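Local coordinates for succinate-semialdehyde dehydrogenase (PDB 4ITA), which probably catalyses the NADP-dependent oxidation of succinic semialdehyde to succinate, as a member of the aldehyde dehydrogenase family, at residues R50-L53 with E54-A57; E282-H285 with L286-S290; T78-S81 with A82-E85. One frame throughout, in Å; residues are numbered along the deposited sequence.

How the contacts relate
Followed from the N terminus, the chain meets contact 1 in helix 46-62, contact 3 at the start of helix 79-103 and contact 2 at the end of helix 274-289. Each is a local contact between successive turns of its own helix, contact 3 including the N-cap residue; they run in series, none nests in or crosses another, and none closes a long loop. Contacts 1 and 3 are linked by fold: their centres lie about 22 Å apart, and later turns of the helix begun at contact 3 pack on contact 1. Contact 2 stands beside the seven-stranded sheet, with its centre about 23 Å from that of contact 3 and 43 Å from that of contact 1.

Contact 1: residues R50-L53 with E54-A57; sequences RQWL and ENAA
R50 and E54 meet because their first torsions differ: R50 holds CG anti to the backbone N (chi1 179°), while E54 sets CG anti to its carbonyl carbon (chi1 -70°) and runs on extended. The two chains then lie side by side, one helical turn apart, with R50 CG 3.9 Å from E54 CD. It is the CG methylene of R50 that touches the carboxylate. The guanidinium bends away at chi3, and R50 NE stays 5.3 Å from E54 OE2; NE is instead bonded to the carbonyl of A97, and NH1 makes a salt bridge with E101. E54 CG also rests 3.3 Å from R50 O, the atom that accepts the backbone N-H of E54 at 2.9 Å. With an alanine at E54, the R50 CG methylene would probably lose its neighbour and the arginine a nearby negative charge.

One residue further along, Q51 and N55 also run alongside, their amide planes nearly perpendicular (86°) and Q51 NE2 4.0 Å from N55 ND2. These two donors do not bond each other; N55 ND2, which also approaches the edge of the W52 indole, is hydrogen-bonded to the carbonyl of A175. Small A56 lets helix 162-175 come close through I171 and L172, buried L53 faces A144 and M148 of helix 137-149, and E54 lies on R94 of helix 79-103.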
loop_
_atom_site.group_PDB
_atom_site.type_symbol
_atom_site.label_atom_id
_atom_site.label_comp_id
_atom_site.label_asym_id
_atom_site.label_seq_id
_atom_site.Cartn_x
_atom_site.Cartn_y
_atom_site.Cartn_z
ATOM N N ARG A 50 12.328 -13.654 18.336
ATOM C CA ARG A 50 12.343 -15.018 17.829
ATOM C C ARG A 50 12.015 -16.033 18.915
ATOM O O ARG A 50 11.259 -16.975 18.688
ATOM C CB ARG A 50 13.723 -15.317 17.238
ATOM C CG ARG A 50 13.881 -16.714 16.688
ATOM C CD ARG A 50 15.262 -16.923 16.076
ATOM N NE ARG A 50 15.525 -15.977 14.989
ATOM C CZ ARG A 50 16.405 -14.979 15.054
ATOM N NH1 ARG A 50 16.558 -14.168 14.019
ATOM N NH2 ARG A 50 17.133 -14.792 16.151
ATOM N N GLN A 51 12.587 -15.841 20.098
ATOM C CA GLN A 51 12.290 -16.712 21.232
ATOM C C GLN A 51 10.799 -16.697 21.564
ATOM O O GLN A 51 10.167 -17.746 21.725
ATOM C CB GLN A 51 13.086 -16.269 22.457
ATOM C CG GLN A 51 12.711 -17.044 23.703
ATOM C CD GLN A 51 13.177 -16.373 24.982
ATOM O OE1 GLN A 51 13.889 -15.361 24.956
ATOM N NE2 GLN A 51 12.782 -16.939 26.117
ATOM N N TRP A 52 10.228 -15.505 21.655
ATOM C CA TRP A 52 8.820 -15.391 22.013
ATOM C C TRP A 52 7.935 -15.979 20.911
ATOM O O TRP A 52 6.966 -16.686 21.198
ATOM C CB TRP A 52 8.476 -13.939 22.355
ATOM C CG TRP A 52 9.287 -13.421 23.526
ATOM C CD1 TRP A 52 9.686 -14.132 24.631
ATOM C CD2 TRP A 52 9.819 -12.099 23.694
ATOM N NE1 TRP A 52 10.424 -13.329 25.471
ATOM C CE2 TRP A 52 10.520 -12.078 24.919
ATOM C CE3 TRP A 52 9.776 -10.931 22.921
ATOM C CZ2 TRP A 52 11.176 -10.936 25.386
ATOM C CZ3 TRP A 52 10.424 -9.795 23.390
ATOM C CH2 TRP A 52 11.111 -9.806 24.610
ATOM N N LEU A 53 8.299 -15.748 19.648
ATOM C CA LEU A 53 7.536 -16.307 18.534
ATOM C C LEU A 53 7.594 -17.832 18.516
ATOM O O LEU A 53 6.587 -18.501 18.282
ATOM C CB LEU A 53 8.047 -15.761 17.206
ATOM C CG LEU A 53 7.167 -14.789 16.437
ATOM C CD1 LEU A 53 7.728 -14.605 15.037
ATOM C CD2 LEU A 53 5.726 -15.281 16.388
ATOM N N GLU A 54 8.777 -18.381 18.775
ATOM C CA GLU A 54 8.928 -19.833 18.818
ATOM C C GLU A 54 8.213 -20.434 20.019
ATOM O O GLU A 54 7.669 -21.532 19.936
ATOM C CB GLU A 54 10.409 -20.240 18.757
ATOM C CG GLU A 54 10.994 -19.951 17.380
ATOM C CD GLU A 54 12.460 -20.315 17.222
ATOM O OE1 GLU A 54 13.175 -20.418 18.241
ATOM O OE2 GLU A 54 12.891 -20.488 16.058
ATOM N N ASN A 55 8.186 -19.703 21.130
ATOM C CA ASN A 55 7.406 -20.136 22.281
ATOM C C ASN A 55 5.918 -20.205 21.942
ATOM O O ASN A 55 5.229 -21.139 22.346
ATOM C CB ASN A 55 7.608 -19.208 23.482
ATOM C CG ASN A 55 8.912 -19.442 24.200
ATOM O OD1 ASN A 55 9.642 -20.392 23.927
ATOM N ND2 ASN A 55 9.207 -18.563 25.147
ATOM N N ALA A 56 5.428 -19.208 21.204
ATOM C CA ALA A 56 4.032 -19.190 20.766
ATOM C C ALA A 56 3.726 -20.399 19.885
ATOM O O ALA A 56 2.698 -21.057 20.063
ATOM C CB ALA A 56 3.713 -17.895 20.031
ATOM N N ALA A 57 4.631 -20.696 18.953
ATOM C CA ALA A 57 4.495 -21.888 18.114
ATOM C C ALA A 57 4.402 -23.153 18.957
ATOM O O ALA A 57 3.548 -24.003 18.720
ATOM C CB ALA A 57 5.646 -21.991 17.127
#

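Contact 2: residues E282-H285 with L286-S290; sequences EKLH and LKFAS
L284 and F288 make the tight side of this helical turn. Both are buried, point the same way and lie alongside one another, L284 CD1 reaching F288 CE1 at 3.5 Å. L284 carries CG anti to the backbone N (chi1 -171°), which leans its branch along the helix toward the ring. The phenyl in turn comes close to the backbone: F288 CD1 is 3.2 Å from L284 O, the same oxygen that receives the F288 N-H in a nearly straight bond of 2.9 Å. Leucine and phenylalanine suit a face turned inward.

The other side is looser. E282 and L286, both exposed, share an edge of the helix where E282 CG lies 3.9 Å from L286 CD1, so a methylene rather than the carboxylate makes the contact. A289, also exposed, has only a methyl for a side chain; its backbone N bonds H285 O at 2.9 Å. The helix then frays: S290 leaves helical geometry, and its N-H makes weak bonds, each of 3.4 Å, to L286 O and K287 O.

K283 reaches away to salt bridges with E279 and D246. L284, K287 and F288 lean on T253 of helix 245-257, while H285, F288 and A289 meet L331, so this helix end touches both that helix and strand 328-331, an outermost strand of the seven-stranded sheet within this chain.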
loop_
_atom_site.group_PDB
_atom_site.type_symbol
_atom_site.label_atom_id
_atom_site.label_comp_id
_atom_site.label_asym_id
_atom_site.label_seq_id
_atom_site.Cartn_x
_atom_site.Cartn_y
_atom_site.Cartn_z
ATOM N N GLU A 282 -21.030 -35.355 -12.972
ATOM C CA GLU A 282 -21.622 -36.514 -12.304
ATOM C C GLU A 282 -20.788 -36.896 -11.089
ATOM O O GLU A 282 -21.319 -37.153 -10.008
ATOM C CB GLU A 282 -21.749 -37.716 -13.255
ATOM C CG GLU A 282 -22.093 -39.022 -12.516
ATOM C CD GLU A 282 -22.441 -40.188 -13.432
ATOM O OE1 GLU A 282 -23.528 -40.160 -14.037
ATOM O OE2 GLU A 282 -21.640 -41.148 -13.524
ATOM N N LYS A 283 -19.474 -36.937 -11.274
ATOM C CA LYS A 283 -18.565 -37.298 -10.194
ATOM C C LYS A 283 -18.564 -36.267 -9.063
ATOM O O LYS A 283 -18.450 -36.633 -7.889
ATOM C CB LYS A 283 -17.158 -37.566 -10.738
ATOM C CG LYS A 283 -17.096 -38.864 -11.540
ATOM C CD LYS A 283 -15.730 -39.133 -12.148
ATOM C CE LYS A 283 -15.673 -40.555 -12.696
ATOM N NZ LYS A 283 -14.424 -40.815 -13.458
ATOM N N LEU A 284 -18.721 -34.990 -9.406
ATOM C CA LEU A 284 -18.780 -33.936 -8.394
ATOM C C LEU A 284 -20.069 -34.077 -7.585
ATOM O O LEU A 284 -20.075 -33.979 -6.355
ATOM C CB LEU A 284 -18.730 -32.561 -9.065
ATOM C CG LEU A 284 -18.565 -31.376 -8.111
ATOM C CD1 LEU A 284 -17.125 -31.287 -7.641
ATOM C CD2 LEU A 284 -19.011 -30.079 -8.775
ATOM N N HIS A 285 -21.164 -34.309 -8.303
ATOM C CA HIS A 285 -22.472 -34.573 -7.718
ATOM C C HIS A 285 -22.383 -35.727 -6.712
ATOM O O HIS A 285 -22.806 -35.601 -5.566
ATOM C CB HIS A 285 -23.437 -34.915 -8.863
ATOM C CG HIS A 285 -24.867 -35.073 -8.454
ATOM N ND1 HIS A 285 -25.861 -35.348 -9.366
ATOM C CD2 HIS A 285 -25.476 -34.994 -7.247
ATOM C CE1 HIS A 285 -27.020 -35.432 -8.742
ATOM N NE2 HIS A 285 -26.814 -35.223 -7.453
ATOM N N LEU A 286 -21.802 -36.844 -7.137
ATOM C CA LEU A 286 -21.630 -38.003 -6.264
ATOM C C LEU A 286 -20.788 -37.694 -5.023
ATOM O O LEU A 286 -21.131 -38.108 -3.916
ATOM C CB LEU A 286 -21.010 -39.154 -7.060
ATOM C CG LEU A 286 -21.912 -39.725 -8.162
ATOM C CD1 LEU A 286 -21.095 -40.595 -9.113
ATOM C CD2 LEU A 286 -23.059 -40.520 -7.562
ATOM N N LYS A 287 -19.691 -36.963 -5.203
ATOM C CA LYS A 287 -18.817 -36.657 -4.074
ATOM C C LYS A 287 -19.526 -35.748 -3.064
ATOM O O LYS A 287 -19.474 -35.980 -1.855
ATOM C CB LYS A 287 -17.505 -36.032 -4.562
ATOM C CG LYS A 287 -16.339 -36.212 -3.602
ATOM C CD LYS A 287 -15.919 -37.677 -3.516
ATOM C CE LYS A 287 -15.004 -37.931 -2.325
ATOM N NZ LYS A 287 -14.806 -39.391 -2.068
ATOM N N PHE A 288 -20.214 -34.722 -3.556
ATOM C CA PHE A 288 -20.940 -33.817 -2.665
ATOM C C PHE A 288 -22.043 -34.575 -1.926
ATOM O O PHE A 288 -22.287 -34.327 -0.740
ATOM C CB PHE A 288 -21.586 -32.668 -3.444
ATOM C CG PHE A 288 -20.674 -31.494 -3.740
ATOM C CD1 PHE A 288 -19.375 -31.676 -4.189
ATOM C CD2 PHE A 288 -21.164 -30.198 -3.631
ATOM C CE1 PHE A 288 -18.567 -30.576 -4.492
ATOM C CE2 PHE A 288 -20.361 -29.101 -3.933
ATOM C CZ PHE A 288 -19.066 -29.295 -4.366
ATOM N N ALA A 289 -22.706 -35.493 -2.632
ATOM C CA ALA A 289 -23.883 -36.174 -2.099
ATOM C C ALA A 289 -23.581 -37.020 -0.867
ATOM O O ALA A 289 -24.452 -37.228 -0.025
ATOM C CB ALA A 289 -24.540 -37.026 -3.183
ATOM N N SER A 290 -22.348 -37.498 -0.758
ATOM C CA SER A 290 -21.987 -38.396 0.332
ATOM C C SER A 290 -21.105 -37.773 1.422
ATOM O O SER A 290 -20.578 -38.478 2.281
ATOM C CB SER A 290 -21.399 -39.693 -0.227
ATOM O OG SER A 290 -22.422 -40.448 -0.863
#

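Contact 3: residues T78-S81 with A82-E85; sequences THQS and AIAE
The imidazole of H79 has I83 over one face, with CG1 of the isoleucine 4.2 Å above the ring plane and displaced toward the rim. The closest touch is farther out along the same branch, where I83 CD1 comes within 3.6 Å of H79 CE1. At the rim of the ring NE2 is bonded to the carbonyl of S65, which fixes how the imidazole is turned. H79 reaches this position by placing CG anti to the backbone N (chi1 -175°), and I83 answers with CG1 anti to its carbonyl carbon, so that the branch runs back toward the preceding turn. The carboxamide of Q80 flanks the same methyl from another side, its OE1 3.9 Å from I83 CD1. An isoleucine suits the place: its CD1 methyl reaches both groups, and its CG1 methylene lies over the imidazole.

T78 occupies the N-cap position, where threonine is a common choice. Its OG1 lies 2.8 Å from S81 OG, and T78 O accepts the backbone N-H of A82 at 2.9 Å. The small methyl of A82 lets A68 of helix 64-75 approach.

E85, buried, extends its carboxylate to K77 through OE1 and to the backbone N-H groups of F136 and W137 through OE2, so three partners hold it. The E85 side chain, about 9 Å from the bound NADPH, touches F134 and P135 of the Pro-Trp-Asn-Phe-Pro motif of aldehyde dehydrogenases. Through E85 this first turn of helix 79-103 is joined to the loop carrying that motif, consistent with a second-shell place beside the NADPH site of the aldehyde dehydrogenase fold.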
loop_
_atom_site.group_PDB
_atom_site.type_symbol
_atom_site.label_atom_id
_atom_site.label_comp_id
_atom_site.label_asym_id
_atom_site.label_seq_id
_atom_site.Cartn_x
_atom_site.Cartn_y
_atom_site.Cartn_z
ATOM N N THR A 78 -15.078 -27.924 11.531
ATOM C CA THR A 78 -14.817 -29.220 12.146
ATOM C C THR A 78 -13.615 -29.139 13.081
ATOM O O THR A 78 -12.661 -28.385 12.837
ATOM C CB THR A 78 -14.560 -30.333 11.119
ATOM O OG1 THR A 78 -13.352 -30.054 10.399
ATOM C CG2 THR A 78 -15.732 -30.461 10.153
ATOM N N HIS A 79 -13.670 -29.903 14.164
ATOM C CA HIS A 79 -12.575 -29.939 15.118
ATOM C C HIS A 79 -11.276 -30.367 14.434
ATOM O O HIS A 79 -10.202 -29.824 14.716
ATOM C CB HIS A 79 -12.923 -30.880 16.271
ATOM C CG HIS A 79 -11.912 -30.891 17.374
ATOM N ND1 HIS A 79 -11.187 -32.013 17.701
ATOM C CD2 HIS A 79 -11.510 -29.917 18.223
ATOM C CE1 HIS A 79 -10.377 -31.732 18.709
ATOM N NE2 HIS A 79 -10.558 -30.469 19.047
ATOM N N GLN A 80 -11.368 -31.316 13.512
ATOM C CA GLN A 80 -10.185 -31.772 12.799
ATOM C C GLN A 80 -9.560 -30.671 11.945
ATOM O O GLN A 80 -8.337 -30.525 11.917
ATOM C CB GLN A 80 -10.492 -33.019 11.964
ATOM C CG GLN A 80 -10.834 -34.244 12.809
ATOM C CD GLN A 80 -9.750 -34.598 13.823
ATOM O OE1 GLN A 80 -10.026 -34.765 15.013
ATOM N NE2 GLN A 80 -8.516 -34.724 13.355
ATOM N N SER A 81 -10.384 -29.892 11.252
ATOM C CA SER A 81 -9.846 -28.786 10.454
ATOM C C SER A 81 -9.331 -27.660 11.356
ATOM O O SER A 81 -8.401 -26.947 10.984
ATOM C CB SER A 81 -10.857 -28.259 9.427
ATOM O OG SER A 81 -11.981 -27.659 10.035
ATOM N N ALA A 82 -9.921 -27.512 12.541
ATOM C CA ALA A 82 -9.442 -26.523 13.510
ATOM C C ALA A 82 -8.086 -26.922 14.101
ATOM O O ALA A 82 -7.252 -26.060 14.387
ATOM C CB ALA A 82 -10.478 -26.274 14.605
ATOM N N ILE A 83 -7.854 -28.223 14.260
ATOM C CA ILE A 83 -6.543 -28.711 14.659
ATOM C C ILE A 83 -5.530 -28.322 13.588
ATOM O O ILE A 83 -4.469 -27.782 13.896
ATOM C CB ILE A 83 -6.554 -30.244 14.898
ATOM C CG1 ILE A 83 -7.266 -30.565 16.213
ATOM C CG2 ILE A 83 -5.135 -30.803 14.917
ATOM C CD1 ILE A 83 -7.566 -32.041 16.410
ATOM N N ALA A 84 -5.868 -28.557 12.321
ATOM C CA ALA A 84 -4.986 -28.159 11.232
ATOM C C ALA A 84 -4.743 -26.650 11.242
ATOM O O ALA A 84 -3.630 -26.191 10.965
ATOM C CB ALA A 84 -5.541 -28.618 9.876
ATOM N N GLU A 85 -5.774 -25.874 11.572
ATOM C CA GLU A 85 -5.622 -24.422 11.615
ATOM C C GLU A 85 -4.641 -23.990 12.714
ATOM O O GLU A 85 -3.819 -23.085 12.512
ATOM C CB GLU A 85 -6.974 -23.721 11.774
ATOM C CG GLU A 85 -6.802 -22.217 11.802
ATOM C CD GLU A 85 -8.092 -21.434 11.839
ATOM O OE1 GLU A 85 -9.184 -21.988 11.573
ATOM O OE2 GLU A 85 -8.002 -20.226 12.127
#